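Local coordinates for mating-type switching protein swi5 (PDB 3VIQ), which is required for normal mating-type switching in fission yeast and works with Sfr1 and Rhp51 in recombinational DNA repair, at residues B[48-51]-B[52-56]; B[33-36]-B[37-40]; B[9-12]-B[13-16]; B[17-20]-B[21-25]. All blocks are in the same frame, centred on the assembly; numbering follows the deposited sequence.

Contact 1 (B[48-51]-B[52-56]); sequences HTYN and EIRDI
Y50 and R54, one turn apart on helix 36-67, hold each other as i and i+4 neighbours of an alpha helix that packs along the Sfr1 chain. Flat-group packing carries this pair. Y50 CZ lies 3.7 Å from the R54 guanidinium plane, over its centre, while ring and guanidinium are inclined to each other by 39°, well short of a parallel stack. The bend of R54 at chi3 (78°) folds the group back to the phenol end. Y50 OH is 2.9 Å from R54 NH1, yet it lies over the guanidinium face and the angle does not suit a hydrogen bond. Both polar ends are instead tied to the C-terminal residue: Y50 OH is hydrogen-bonded to E85 O, and R54 NH1 makes a salt bridge with E85 OXT. W48 of the Sfr1 chain packs on R54 as well.

The backbone bonds follow the helical i to i+4 pattern, as in I53 N to T49 O at 3.0 Å. Against this same carbonyl rests the branch methyl of I53, with CG2 3.3 Å from T49 O. On the exposed side E52 reaches back over one face of the H48 imidazole. H48 is modelled in two conformers, however, and the approach is implausibly close, so this pair is doubtful.

Solvent completes the set. A water lies at the edge of the R54 guanidinium, in its plane, and accepts from NE. It donates to D55 OD1 and to N51 O, the latter 2.9 Å from the water oxygen, so that N51 O receives both this water and D55 N.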
ATOM      1  N   HIS B  48      -1.386   0.973   4.964  1.00 44.55           N
ATOM      2  CA  HIS B  48      -0.987   1.449   3.641  0.50 47.33           C
ATOM      3  C   HIS B  48      -2.170   2.171   3.010  1.00 47.07           C
ATOM      4  O   HIS B  48      -2.132   3.349   2.711  1.00 47.48           O
ATOM      5  CB  HIS B  48      -0.517   0.214   2.822  0.50 48.79           C
ATOM      6  CG  HIS B  48      -0.371   0.423   1.338  0.50 51.32           C
ATOM      7  ND1 HIS B  48       0.749   0.996   0.764  0.50 49.99           N
ATOM      8  CD2 HIS B  48      -1.156   0.027   0.306  0.50 51.29           C
ATOM      9  CE1 HIS B  48       0.618   0.991  -0.551  0.50 46.87           C
ATOM     10  NE2 HIS B  48      -0.527   0.408  -0.854  0.50 49.57           N
ATOM     11  N   THR B  49      -3.251   1.439   2.841  1.00 45.69           N
ATOM     12  CA  THR B  49      -4.461   1.979   2.255  1.00 44.53           C
ATOM     13  C   THR B  49      -4.988   3.209   3.000  1.00 42.69           C
ATOM     14  O   THR B  49      -5.339   4.186   2.376  1.00 41.24           O
ATOM     15  CB  THR B  49      -5.523   0.880   2.206  1.00 44.07           C
ATOM     16  OG1 THR B  49      -4.968  -0.243   1.516  1.00 44.87           O
ATOM     17  CG2 THR B  49      -6.814   1.369   1.528  1.00 42.03           C
ATOM     18  N   TYR B  50      -5.021   3.170   4.329  1.00 42.47           N
ATOM     19  CA  TYR B  50      -5.536   4.296   5.114  1.00 43.49           C
ATOM     20  C   TYR B  50      -4.703   5.566   4.926  1.00 45.70           C
ATOM     21  O   TYR B  50      -5.251   6.657   4.677  1.00 42.86           O
ATOM     22  CB  TYR B  50      -5.566   3.933   6.586  1.00 42.94           C
ATOM     23  CG  TYR B  50      -5.653   5.108   7.500  1.00 42.28           C
ATOM     24  CD1 TYR B  50      -6.803   5.849   7.561  1.00 42.21           C
ATOM     25  CD2 TYR B  50      -4.572   5.501   8.308  1.00 44.70           C
ATOM     26  CE1 TYR B  50      -6.920   6.934   8.405  1.00 43.80           C
ATOM     27  CE2 TYR B  50      -4.682   6.617   9.173  1.00 40.46           C
ATOM     28  CZ  TYR B  50      -5.881   7.304   9.217  1.00 43.62           C
ATOM     29  OH  TYR B  50      -6.094   8.390  10.015  1.00 43.97           O
ATOM     30  N   ASN B  51      -3.391   5.437   5.053  1.00 46.37           N
ATOM     31  CA  ASN B  51      -2.524   6.609   4.889  1.00 51.32           C
ATOM     32  C   ASN B  51      -2.654   7.192   3.508  1.00 47.72           C
ATOM     33  O   ASN B  51      -2.707   8.417   3.354  1.00 48.32           O
ATOM     34  CB  ASN B  51      -1.066   6.265   5.168  1.00 49.29           C
ATOM     35  CG  ASN B  51      -0.808   6.073   6.612  1.00 49.03           C
ATOM     36  OD1 ASN B  51      -0.221   5.076   7.035  1.00 52.73           O
ATOM     37  ND2 ASN B  51      -1.266   7.013   7.401  1.00 51.46           N
ATOM     38  N   GLU B  52      -2.752   6.327   2.499  1.00 50.62           N
ATOM     39  CA  GLU B  52      -2.887   6.808   1.098  1.00 49.32           C
ATOM     40  C   GLU B  52      -4.206   7.562   0.838  1.00 50.42           C
ATOM     41  O   GLU B  52      -4.190   8.658   0.229  1.00 49.40           O
ATOM     42  CB  GLU B  52      -2.738   5.665   0.080  1.00 48.69           C
ATOM     43  CG  GLU B  52      -1.350   5.022   0.080  1.00 53.23           C
ATOM     44  CD  GLU B  52      -1.132   4.020  -1.047  1.00 54.70           C
ATOM     45  OE1 GLU B  52      -2.088   3.650  -1.743  1.00 59.75           O
ATOM     46  OE2 GLU B  52       0.027   3.602  -1.251  1.00 63.62           O
ATOM     47  N   ILE B  53      -5.340   6.975   1.248  1.00 45.83           N
ATOM     48  CA  ILE B  53      -6.653   7.556   0.905  1.00 43.78           C
ATOM     49  C   ILE B  53      -6.928   8.802   1.750  1.00 44.11           C
ATOM     50  O   ILE B  53      -7.548   9.748   1.265  1.00 44.72           O
ATOM     51  CB  ILE B  53      -7.838   6.528   0.962  1.00 41.17           C
ATOM     52  CG1 ILE B  53      -9.136   7.147   0.406  1.00 44.34           C
ATOM     53  CG2 ILE B  53      -8.091   6.032   2.383  1.00 38.29           C
ATOM     54  CD1 ILE B  53      -9.160   7.342  -1.151  1.00 41.58           C
ATOM     55  N   ARG B  54      -6.440   8.847   2.986  1.00 45.53           N
ATOM     56  CA  ARG B  54      -6.590  10.089   3.783  1.00 48.29           C
ATOM     57  C   ARG B  54      -5.770  11.233   3.159  1.00 45.51           C
ATOM     58  O   ARG B  54      -6.266  12.333   3.015  1.00 47.79           O
ATOM     59  CB  ARG B  54      -6.203   9.906   5.259  1.00 49.40           C
ATOM     60  CG  ARG B  54      -5.996  11.232   6.021  1.00 50.39           C
ATOM     61  CD  ARG B  54      -5.889  11.070   7.524  1.00 53.39           C
ATOM     62  NE  ARG B  54      -4.573  10.585   7.922  1.00 51.50           N
ATOM     63  CZ  ARG B  54      -4.093  10.576   9.164  1.00 52.33           C
ATOM     64  NH1 ARG B  54      -4.811  11.016  10.191  1.00 51.64           N
ATOM     65  NH2 ARG B  54      -2.868  10.101   9.376  1.00 52.23           N
ATOM     66  N   ASP B  55      -4.530  10.957   2.799  1.00 43.49           N
ATOM     67  CA  ASP B  55      -3.682  11.919   2.033  1.00 44.67           C
ATOM     68  C   ASP B  55      -4.349  12.500   0.781  1.00 45.98           C
ATOM     69  O   ASP B  55      -4.475  13.731   0.640  1.00 45.09           O
ATOM     70  CB  ASP B  55      -2.379  11.249   1.661  1.00 42.95           C
ATOM     71  CG  ASP B  55      -1.395  11.208   2.823  1.00 49.50           C
ATOM     72  OD1 ASP B  55      -1.726  11.667   3.949  1.00 50.71           O
ATOM     73  OD2 ASP B  55      -0.285  10.702   2.610  1.00 53.37           O
ATOM     74  N   ILE B  56      -4.801  11.598  -0.090  1.00 44.92           N
ATOM     75  CA  ILE B  56      -5.566  11.935  -1.299  1.00 43.41           C
ATOM     76  C   ILE B  56      -6.848  12.736  -0.998  1.00 44.03           C
ATOM     77  O   ILE B  56      -7.087  13.774  -1.611  1.00 46.72           O
ATOM     78  CB  ILE B  56      -5.888  10.664  -2.150  1.00 43.42           C
ATOM     79  CG1 ILE B  56      -4.588  10.091  -2.728  1.00 46.19           C
ATOM     80  CG2 ILE B  56      -6.897  10.968  -3.301  1.00 42.35           C
ATOM     81  CD1 ILE B  56      -4.721   8.720  -3.396  1.00 49.44           C
TER
HETATM   82  O   HOH W   1      -2.287  10.010   5.693  1.00 63.71           O

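Contact 2 (B[33-36]-B[37-40]); sequences NRDA and KQTV
N33 reaches across to Q38 with its side-chain amide, and ND2 donates to Q38 OE1 at 3.1 Å. The acceptor lies almost in the amide plane of N33 and the N-H points nearly straight at it (162°), although the two side chains cross at about a right angle. The same ND2 donates to a water that in turn donates to T39 OG1, and a second water passes from T39 OG1 to N33 O, so two solvent bridges join the residues. The other arm of the amide, OD1, accepts from D35 N at 3.2 Å, closing an Asx turn; this donor comes from above the carbonyl plane. N33 N is itself bonded to E33 of the Sfr1 chain.

R34 O then accepts a weak bond from A36 N, an inverse gamma turn centred on D35 that leads the loop into helix 36-67. D35 is the N-cap of that helix. A chi1 of -168° turns its carboxylate away from the main-chain N and over the first turn, where OD1 takes a weak capping bond from Q38 N at 3.3 Å. A water bridges OD1 to K37 N, and OD2 rests 3.4 Å from Q38 CB.

D35 O already accepts a weak bond from T39 N, and A36 O a firmer one from V40 N at 3.0 Å; V40 CG2 leans on the A36 oxygen. A29 of the Sfr1 chain packs on both A36 and V40.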
ATOM      1  N   ASN B  33      -3.951 -15.267  17.429  1.00 62.61           N
ATOM      2  CA  ASN B  33      -3.881 -15.973  16.171  1.00 62.63           C
ATOM      3  C   ASN B  33      -2.419 -16.400  15.913  1.00 59.71           C
ATOM      4  O   ASN B  33      -1.529 -15.574  15.866  1.00 55.30           O
ATOM      5  CB  ASN B  33      -4.439 -15.067  15.072  1.00 61.95           C
ATOM      6  CG  ASN B  33      -4.340 -15.685  13.694  1.00 67.20           C
ATOM      7  OD1 ASN B  33      -4.138 -16.891  13.559  1.00 69.26           O
ATOM      8  ND2 ASN B  33      -4.460 -14.853  12.654  1.00 68.53           N
ATOM      9  N   ARG B  34      -2.180 -17.700  15.755  1.00 62.67           N
ATOM     10  CA  ARG B  34      -0.802 -18.185  15.638  0.50 59.43           C
ATOM     11  C   ARG B  34      -0.192 -17.904  14.255  1.00 57.45           C
ATOM     12  O   ARG B  34       1.024 -17.899  14.104  1.00 54.66           O
ATOM     13  CB  ARG B  34      -0.728 -19.654  16.046  0.50 59.82           C
ATOM     14  CG  ARG B  34      -1.089 -19.862  17.543  0.50 60.57           C
ATOM     15  CD  ARG B  34      -1.026 -21.325  17.997  0.50 59.79           C
ATOM     16  NE  ARG B  34       0.308 -21.911  17.860  0.50 57.56           N
ATOM     17  CZ  ARG B  34       1.249 -21.884  18.800  0.50 55.43           C
ATOM     18  NH1 ARG B  34       1.025 -21.286  19.965  0.50 54.55           N
ATOM     19  NH2 ARG B  34       2.425 -22.459  18.571  0.50 53.99           N
ATOM     20  N   ASP B  35      -1.033 -17.632  13.266  1.00 57.78           N
ATOM     21  CA  ASP B  35      -0.556 -17.211  11.953  1.00 59.97           C
ATOM     22  C   ASP B  35      -0.100 -15.739  11.991  1.00 55.18           C
ATOM     23  O   ASP B  35      -0.803 -14.865  11.502  1.00 52.96           O
ATOM     24  CB  ASP B  35      -1.654 -17.383  10.892  1.00 61.58           C
ATOM     25  CG  ASP B  35      -1.126 -17.245   9.461  1.00 60.63           C
ATOM     26  OD1 ASP B  35       0.031 -16.817   9.266  1.00 60.73           O
ATOM     27  OD2 ASP B  35      -1.880 -17.570   8.520  1.00 66.95           O
ATOM     28  N   ALA B  36       1.094 -15.498  12.537  1.00 49.90           N
ATOM     29  CA  ALA B  36       1.596 -14.149  12.763  1.00 49.56           C
ATOM     30  C   ALA B  36       1.804 -13.398  11.467  1.00 48.79           C
ATOM     31  O   ALA B  36       1.680 -12.177  11.429  1.00 46.59           O
ATOM     32  CB  ALA B  36       2.913 -14.182  13.555  1.00 42.88           C
ATOM     33  N   LYS B  37       2.166 -14.117  10.414  1.00 50.67           N
ATOM     34  CA  LYS B  37       2.440 -13.491   9.112  1.00 52.70           C
ATOM     35  C   LYS B  37       1.175 -12.881   8.502  1.00 48.94           C
ATOM     36  O   LYS B  37       1.203 -11.808   7.943  1.00 49.28           O
ATOM     37  CB  LYS B  37       3.029 -14.541   8.173  1.00 59.01           C
ATOM     38  CG  LYS B  37       3.628 -14.032   6.888  1.00 62.24           C
ATOM     39  CD  LYS B  37       4.333 -15.201   6.144  1.00 69.87           C
ATOM     40  CE  LYS B  37       5.641 -14.773   5.489  1.00 71.81           C
ATOM     41  NZ  LYS B  37       6.603 -14.219   6.485  1.00 71.66           N
ATOM     42  N   GLN B  38       0.057 -13.573   8.634  1.00 52.38           N
ATOM     43  CA  GLN B  38      -1.228 -13.061   8.175  1.00 54.36           C
ATOM     44  C   GLN B  38      -1.611 -11.803   8.982  1.00 52.47           C
ATOM     45  O   GLN B  38      -2.027 -10.811   8.409  1.00 57.03           O
ATOM     46  CB  GLN B  38      -2.281 -14.173   8.313  1.00 60.90           C
ATOM     47  CG  GLN B  38      -3.758 -13.799   8.124  1.00 64.74           C
ATOM     48  CD  GLN B  38      -4.671 -14.970   8.514  1.00 77.67           C
ATOM     49  OE1 GLN B  38      -4.637 -15.452   9.655  1.00 86.08           O
ATOM     50  NE2 GLN B  38      -5.468 -15.448   7.562  1.00 83.25           N
ATOM     51  N   THR B  39      -1.467 -11.859  10.301  1.00 49.50           N
ATOM     52  CA  THR B  39      -1.815 -10.738  11.186  1.00 50.50           C
ATOM     53  C   THR B  39      -1.058  -9.487  10.800  1.00 47.20           C
ATOM     54  O   THR B  39      -1.647  -8.431  10.619  1.00 46.18           O
ATOM     55  CB  THR B  39      -1.457 -11.068  12.634  1.00 49.26           C
ATOM     56  OG1 THR B  39      -2.260 -12.168  13.039  1.00 55.18           O
ATOM     57  CG2 THR B  39      -1.691  -9.877  13.560  1.00 47.05           C
ATOM     58  N   VAL B  40       0.250  -9.631  10.652  1.00 45.18           N
ATOM     59  CA  VAL B  40       1.122  -8.499  10.352  1.00 47.48           C
ATOM     60  C   VAL B  40       0.862  -7.978   8.944  1.00 51.90           C
ATOM     61  O   VAL B  40       0.757  -6.774   8.743  1.00 51.54           O
ATOM     62  CB  VAL B  40       2.595  -8.870  10.475  1.00 43.34           C
ATOM     63  CG1 VAL B  40       3.462  -7.701  10.055  1.00 40.15           C
ATOM     64  CG2 VAL B  40       2.889  -9.349  11.944  1.00 43.81           C
TER
HETATM   65  O   HOH W   2      -1.203 -12.822  15.284  1.00 50.89           O
HETATM   66  O   HOH W   3      -4.980 -11.948  13.324  1.00 60.41           O
HETATM   67  O   HOH W   4       2.860 -16.890  10.317  1.00 51.97           O

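Contact 3 (B[9-12]-B[13-16]); sequences RVHL and LEQQ
H11 and E14, three residues apart, form the firm polar link of this helical segment: H11 ND1 donates to E14 OE1 at 2.8 Å with an N-H to acceptor angle of 161°. The carboxylate oxygen lies at the edge of the imidazole, close to the ring plane, whereas the donor meets OE1 from above the carboxylate plane; the two flat groups are turned 59° apart. Both first torsions place CG anti to the carbonyl carbon, which sets the side chains side by side and pointing the same way. H11 is itself exposed, but E14 has a second partner: OE2 makes a salt bridge with R8 of the Sfr1 chain. The carboxylate is therefore held at both oxygens, and the nearby positive charge would probably stabilise its ionised form.

From E14 the tighter, Sfr1-facing side runs through V10, the buried residue of the set, whose CG1 lies 3.9 Å from E14 OE2 and which packs on R8 of the Sfr1 chain. L13 leans back along the helix, with CG 3.5 Å from R9 O. V10 and L13, followed by K17, L20 and L24, recur at a 3-4 spacing consistent with a coiled-coil heptad, and all of them meet the Sfr1 chain. Q16 packs there too, on V16 of that chain, and its N donates to L12 O at 2.8 Å.

The outer side is looser. L12 and Q15 are exposed, and Q15 lies over the backbone, with CG 3.4 Å from H11 O. Main-chain bonds run throughout the segment, here as Q15 N to H11 O at 3.0 Å.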
ATOM      1  N   ARG B   9      31.606 -25.640  15.874  1.00 41.93           N
ATOM      2  CA  ARG B   9      30.687 -24.634  15.306  1.00 42.63           C
ATOM      3  C   ARG B   9      29.325 -25.238  14.961  1.00 38.88           C
ATOM      4  O   ARG B   9      28.282 -24.617  15.166  1.00 38.16           O
ATOM      5  CB  ARG B   9      31.282 -23.953  14.074  1.00 46.47           C
ATOM      6  CG  ARG B   9      32.650 -23.274  14.371  1.00 50.62           C
ATOM      7  CD  ARG B   9      32.435 -21.991  15.134  1.00 52.11           C
ATOM      8  NE  ARG B   9      31.710 -21.035  14.309  1.00 50.51           N
ATOM      9  CZ  ARG B   9      31.136 -19.922  14.743  1.00 54.68           C
ATOM     10  NH1 ARG B   9      31.187 -19.578  16.034  1.00 56.24           N
ATOM     11  NH2 ARG B   9      30.507 -19.146  13.866  1.00 53.00           N
ATOM     12  N   VAL B  10      29.332 -26.456  14.440  1.00 41.08           N
ATOM     13  CA  VAL B  10      28.089 -27.121  14.034  1.00 38.19           C
ATOM     14  C   VAL B  10      27.247 -27.391  15.284  1.00 39.45           C
ATOM     15  O   VAL B  10      26.061 -27.140  15.257  1.00 35.80           O
ATOM     16  CB  VAL B  10      28.360 -28.399  13.226  1.00 37.87           C
ATOM     17  CG1 VAL B  10      27.131 -29.307  13.166  1.00 37.24           C
ATOM     18  CG2 VAL B  10      28.844 -28.036  11.824  1.00 36.18           C
ATOM     19  N   HIS B  11      27.862 -27.829  16.390  1.00 40.03           N
ATOM     20  CA  HIS B  11      27.094 -28.091  17.613  1.00 43.93           C
ATOM     21  C   HIS B  11      26.539 -26.781  18.222  1.00 44.02           C
ATOM     22  O   HIS B  11      25.407 -26.762  18.715  1.00 41.44           O
ATOM     23  CB  HIS B  11      27.882 -28.901  18.691  1.00 49.39           C
ATOM     24  CG  HIS B  11      28.114 -30.356  18.337  1.00 55.95           C
ATOM     25  ND1 HIS B  11      27.106 -31.204  17.913  1.00 55.22           N
ATOM     26  CD2 HIS B  11      29.242 -31.118  18.387  1.00 57.58           C
ATOM     27  CE1 HIS B  11      27.608 -32.410  17.692  1.00 57.81           C
ATOM     28  NE2 HIS B  11      28.899 -32.386  17.978  1.00 56.42           N
ATOM     29  N   LEU B  12      27.297 -25.692  18.175  1.00 42.03           N
ATOM     30  CA  LEU B  12      26.738 -24.392  18.570  1.00 44.42           C
ATOM     31  C   LEU B  12      25.522 -23.960  17.720  1.00 42.57           C
ATOM     32  O   LEU B  12      24.544 -23.432  18.253  1.00 44.37           O
ATOM     33  CB  LEU B  12      27.809 -23.317  18.529  1.00 46.92           C
ATOM     34  CG  LEU B  12      28.865 -23.489  19.618  1.00 51.37           C
ATOM     35  CD1 LEU B  12      30.111 -22.659  19.287  1.00 50.46           C
ATOM     36  CD2 LEU B  12      28.235 -23.107  21.003  1.00 52.56           C
ATOM     37  N   LEU B  13      25.555 -24.250  16.425  1.00 39.03           N
ATOM     38  CA  LEU B  13      24.444 -23.885  15.546  1.00 38.19           C
ATOM     39  C   LEU B  13      23.227 -24.756  15.894  1.00 42.28           C
ATOM     40  O   LEU B  13      22.087 -24.300  15.807  1.00 41.62           O
ATOM     41  CB  LEU B  13      24.853 -24.079  14.082  1.00 36.52           C
ATOM     42  CG  LEU B  13      25.702 -22.918  13.537  1.00 36.06           C
ATOM     43  CD1 LEU B  13      26.454 -23.341  12.256  1.00 32.34           C
ATOM     44  CD2 LEU B  13      24.832 -21.679  13.277  1.00 32.17           C
ATOM     45  N   GLU B  14      23.479 -26.008  16.285  1.00 40.92           N
ATOM     46  CA  GLU B  14      22.406 -26.896  16.645  1.00 42.26           C
ATOM     47  C   GLU B  14      21.725 -26.312  17.856  1.00 41.06           C
ATOM     48  O   GLU B  14      20.519 -26.232  17.872  1.00 40.81           O
ATOM     49  CB  GLU B  14      22.884 -28.320  16.929  1.00 43.67           C
ATOM     50  CG  GLU B  14      23.161 -29.122  15.681  1.00 45.21           C
ATOM     51  CD  GLU B  14      23.983 -30.392  15.904  1.00 47.31           C
ATOM     52  OE1 GLU B  14      24.475 -30.668  17.020  1.00 51.84           O
ATOM     53  OE2 GLU B  14      24.151 -31.135  14.917  1.00 50.86           O
ATOM     54  N   GLN B  15      22.490 -25.884  18.846  1.00 42.66           N
ATOM     55  CA  GLN B  15      21.909 -25.317  20.074  1.00 47.57           C
ATOM     56  C   GLN B  15      21.233 -23.973  19.830  1.00 45.50           C
ATOM     57  O   GLN B  15      20.220 -23.661  20.444  1.00 46.45           O
ATOM     58  CB  GLN B  15      22.969 -25.148  21.133  1.00 50.61           C
ATOM     59  CG  GLN B  15      23.569 -26.459  21.554  1.00 57.67           C
ATOM     60  CD  GLN B  15      24.791 -26.267  22.397  1.00 62.34           C
ATOM     61  OE1 GLN B  15      25.902 -26.594  21.976  1.00 74.40           O
ATOM     62  NE2 GLN B  15      24.605 -25.720  23.597  1.00 71.32           N
ATOM     63  N   GLN B  16      21.813 -23.173  18.942  1.00 43.44           N
ATOM     64  CA  GLN B  16      21.190 -21.901  18.569  1.00 41.63           C
ATOM     65  C   GLN B  16      19.820 -22.135  17.941  1.00 39.19           C
ATOM     66  O   GLN B  16      18.840 -21.447  18.262  1.00 40.25           O
ATOM     67  CB  GLN B  16      22.086 -21.140  17.585  1.00 38.51           C
ATOM     68  CG  GLN B  16      21.655 -19.690  17.410  1.00 38.33           C
ATOM     69  CD  GLN B  16      22.418 -18.975  16.326  1.00 38.04           C
ATOM     70  OE1 GLN B  16      23.186 -19.584  15.593  1.00 41.13           O
ATOM     71  NE2 GLN B  16      22.211 -17.673  16.217  1.00 38.99           N
TER

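Contact 4 (B[17-20]-B[21-25]); sequences KEQL and ESSLQ
K17 and E21 come together through different first torsions: K17 sends CG anti to its own N (chi1 178°) and runs fully extended, while E21 turns CG anti to its carbonyl carbon (chi1 -70°) and reaches back toward the preceding turn. They are an i and i+4 pair on helix 3-29, on the flank where it packs on the Sfr1 chain, consistent with a coiled coil. The meeting is by the lysine's aliphatic part, K17 CE lying 3.4 Å from E21 OE2 as the chains cross. K17 NZ stays 4.1 Å from E21 OE2, beyond a salt bridge, though the opposite charge probably still attracts it; the ammonium makes its salt bridge with E15 of the Sfr1 chain. E21 CG also rests on the backbone, 3.4 Å from K17 O. L19 of the Sfr1 chain packs on both residues.

L20 and L24 follow on the interface side, where V16 and Q22 of the Sfr1 chain respectively pack on them. L24 N donates to L20 O at 2.8 Å, and L24 CB crosses close to the same carbonyl oxygen.

Q19 and S23 supply a more exposed polar group. The S23 hydroxyl donates to Q19 O at 3.0 Å, the familiar return of a helical serine to the carbonyl four residues earlier. S23 N also binds Q19 O, at 2.8 Å, and the two donors approach from opposite faces of its plane. The Q19 amide comes alongside, with OE1 3.1 Å from S23 OG.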
ATOM      1  N   LYS B  17      19.773 -23.064  16.999  1.00 39.20           N
ATOM      2  CA  LYS B  17      18.507 -23.452  16.371  1.00 42.41           C
ATOM      3  C   LYS B  17      17.462 -23.946  17.377  1.00 44.63           C
ATOM      4  O   LYS B  17      16.293 -23.553  17.304  1.00 44.39           O
ATOM      5  CB  LYS B  17      18.745 -24.534  15.323  1.00 41.91           C
ATOM      6  CG  LYS B  17      17.466 -24.999  14.685  1.00 44.61           C
ATOM      7  CD  LYS B  17      17.680 -26.069  13.636  1.00 48.12           C
ATOM      8  CE  LYS B  17      16.358 -26.441  12.954  1.00 48.82           C
ATOM      9  NZ  LYS B  17      16.517 -27.733  12.274  1.00 52.80           N
ATOM     10  N   GLU B  18      17.863 -24.825  18.296  1.00 45.94           N
ATOM     11  CA  GLU B  18      16.946 -25.322  19.353  1.00 47.11           C
ATOM     12  C   GLU B  18      16.394 -24.220  20.199  1.00 45.80           C
ATOM     13  O   GLU B  18      15.194 -24.194  20.489  1.00 43.59           O
ATOM     14  CB  GLU B  18      17.659 -26.248  20.316  1.00 50.83           C
ATOM     15  CG  GLU B  18      17.626 -27.680  19.937  1.00 56.09           C
ATOM     16  CD  GLU B  18      18.279 -28.550  21.007  1.00 61.10           C
ATOM     17  OE1 GLU B  18      19.462 -28.903  20.803  1.00 59.39           O
ATOM     18  OE2 GLU B  18      17.614 -28.819  22.045  1.00 61.25           O
ATOM     19  N   GLN B  19      17.276 -23.327  20.642  1.00 42.94           N
ATOM     20  CA  GLN B  19      16.825 -22.214  21.465  1.00 44.07           C
ATOM     21  C   GLN B  19      15.831 -21.302  20.704  1.00 44.97           C
ATOM     22  O   GLN B  19      14.886 -20.750  21.298  1.00 43.51           O
ATOM     23  CB  GLN B  19      18.030 -21.404  21.940  1.00 45.08           C
ATOM     24  CG  GLN B  19      17.660 -20.068  22.603  1.00 45.67           C
ATOM     25  CD  GLN B  19      16.924 -20.252  23.922  1.00 51.95           C
ATOM     26  OE1 GLN B  19      15.830 -19.709  24.125  1.00 58.27           O
ATOM     27  NE2 GLN B  19      17.526 -21.009  24.836  1.00 52.31           N
ATOM     28  N   LEU B  20      16.080 -21.108  19.407  1.00 43.01           N
ATOM     29  CA  LEU B  20      15.212 -20.276  18.568  1.00 43.71           C
ATOM     30  C   LEU B  20      13.836 -20.924  18.332  1.00 45.17           C
ATOM     31  O   LEU B  20      12.834 -20.222  18.336  1.00 44.55           O
ATOM     32  CB  LEU B  20      15.875 -19.959  17.229  1.00 40.84           C
ATOM     33  CG  LEU B  20      16.766 -18.701  17.259  1.00 40.50           C
ATOM     34  CD1 LEU B  20      17.839 -18.843  16.173  1.00 39.45           C
ATOM     35  CD2 LEU B  20      15.970 -17.412  17.079  1.00 41.59           C
ATOM     36  N   GLU B  21      13.798 -22.241  18.133  1.00 43.14           N
ATOM     37  CA  GLU B  21      12.537 -22.950  18.029  1.00 46.29           C
ATOM     38  C   GLU B  21      11.773 -22.812  19.340  1.00 48.01           C
ATOM     39  O   GLU B  21      10.561 -22.690  19.336  1.00 46.71           O
ATOM     40  CB  GLU B  21      12.758 -24.434  17.679  1.00 48.69           C
ATOM     41  CG  GLU B  21      13.254 -24.606  16.231  1.00 50.63           C
ATOM     42  CD  GLU B  21      13.768 -26.004  15.888  1.00 53.99           C
ATOM     43  OE1 GLU B  21      14.438 -26.660  16.715  1.00 53.31           O
ATOM     44  OE2 GLU B  21      13.510 -26.432  14.750  1.00 61.04           O
ATOM     45  N   SER B  22      12.481 -22.831  20.457  1.00 47.02           N
ATOM     46  CA  SER B  22      11.820 -22.697  21.756  1.00 52.06           C
ATOM     47  C   SER B  22      11.295 -21.255  21.949  1.00 52.05           C
ATOM     48  O   SER B  22      10.137 -21.033  22.329  1.00 49.37           O
ATOM     49  CB  SER B  22      12.788 -23.119  22.867  1.00 53.77           C
ATOM     50  OG  SER B  22      12.252 -22.789  24.114  1.00 62.07           O
ATOM     51  N   SER B  23      12.119 -20.274  21.615  1.00 50.28           N
ATOM     52  CA  SER B  23      11.694 -18.885  21.706  1.00 49.31           C
ATOM     53  C   SER B  23      10.509 -18.584  20.776  1.00 47.81           C
ATOM     54  O   SER B  23       9.589 -17.872  21.142  1.00 46.53           O
ATOM     55  CB  SER B  23      12.868 -17.960  21.396  1.00 48.34           C
ATOM     56  OG  SER B  23      13.849 -18.108  22.398  1.00 52.51           O
ATOM     57  N   LEU B  24      10.533 -19.143  19.577  1.00 46.57           N
ATOM     58  CA  LEU B  24       9.434 -18.949  18.646  1.00 45.62           C
ATOM     59  C   LEU B  24       8.136 -19.549  19.217  1.00 48.69           C
ATOM     60  O   LEU B  24       7.092 -18.918  19.155  1.00 47.10           O
ATOM     61  CB  LEU B  24       9.773 -19.560  17.293  1.00 43.11           C
ATOM     62  CG  LEU B  24       8.687 -19.535  16.227  1.00 43.08           C
ATOM     63  CD1 LEU B  24       8.284 -18.104  15.933  1.00 40.67           C
ATOM     64  CD2 LEU B  24       9.179 -20.247  14.984  1.00 39.89           C
ATOM     65  N   GLN B  25       8.191 -20.762  19.769  1.00 51.31           N
ATOM     66  CA  GLN B  25       6.999 -21.347  20.414  1.00 54.35           C
ATOM     67  C   GLN B  25       6.439 -20.485  21.529  1.00 52.25           C
ATOM     68  O   GLN B  25       5.220 -20.340  21.636  1.00 53.62           O
ATOM     69  CB  GLN B  25       7.244 -22.775  20.937  1.00 58.60           C
ATOM     70  CG  GLN B  25       7.265 -23.854  19.828  1.00 62.14           C
ATOM     71  CD  GLN B  25       6.237 -23.555  18.734  1.00 68.82           C
ATOM     72  OE1 GLN B  25       5.026 -23.648  18.969  1.00 75.42           O
ATOM     73  NE2 GLN B  25       6.715 -23.129  17.552  1.00 67.72           N
TER

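Along the chain the order is contact 3, contact 4, contact 2, contact 1. Contacts 3 and 4 adjoin on helix 3-29, their centres about 13 Å apart. Contact 2 closes the loop and opens helix 36-67, which also carries contact 1, about 23 Å on between centres. Contacts 1 and 3 lie on opposite sides of the chain's centre, their own centres about 46 Å apart, so the molecule is long rather than globular. Across the connection, R34 NH2 of contact 2, in one of two conformers, may make a weak and hence doubtful hydrogen bond to Q25 OE1 of contact 4. All four contacts include residues that touch the Sfr1 chain, so the two helices together form an extended surface for that partner.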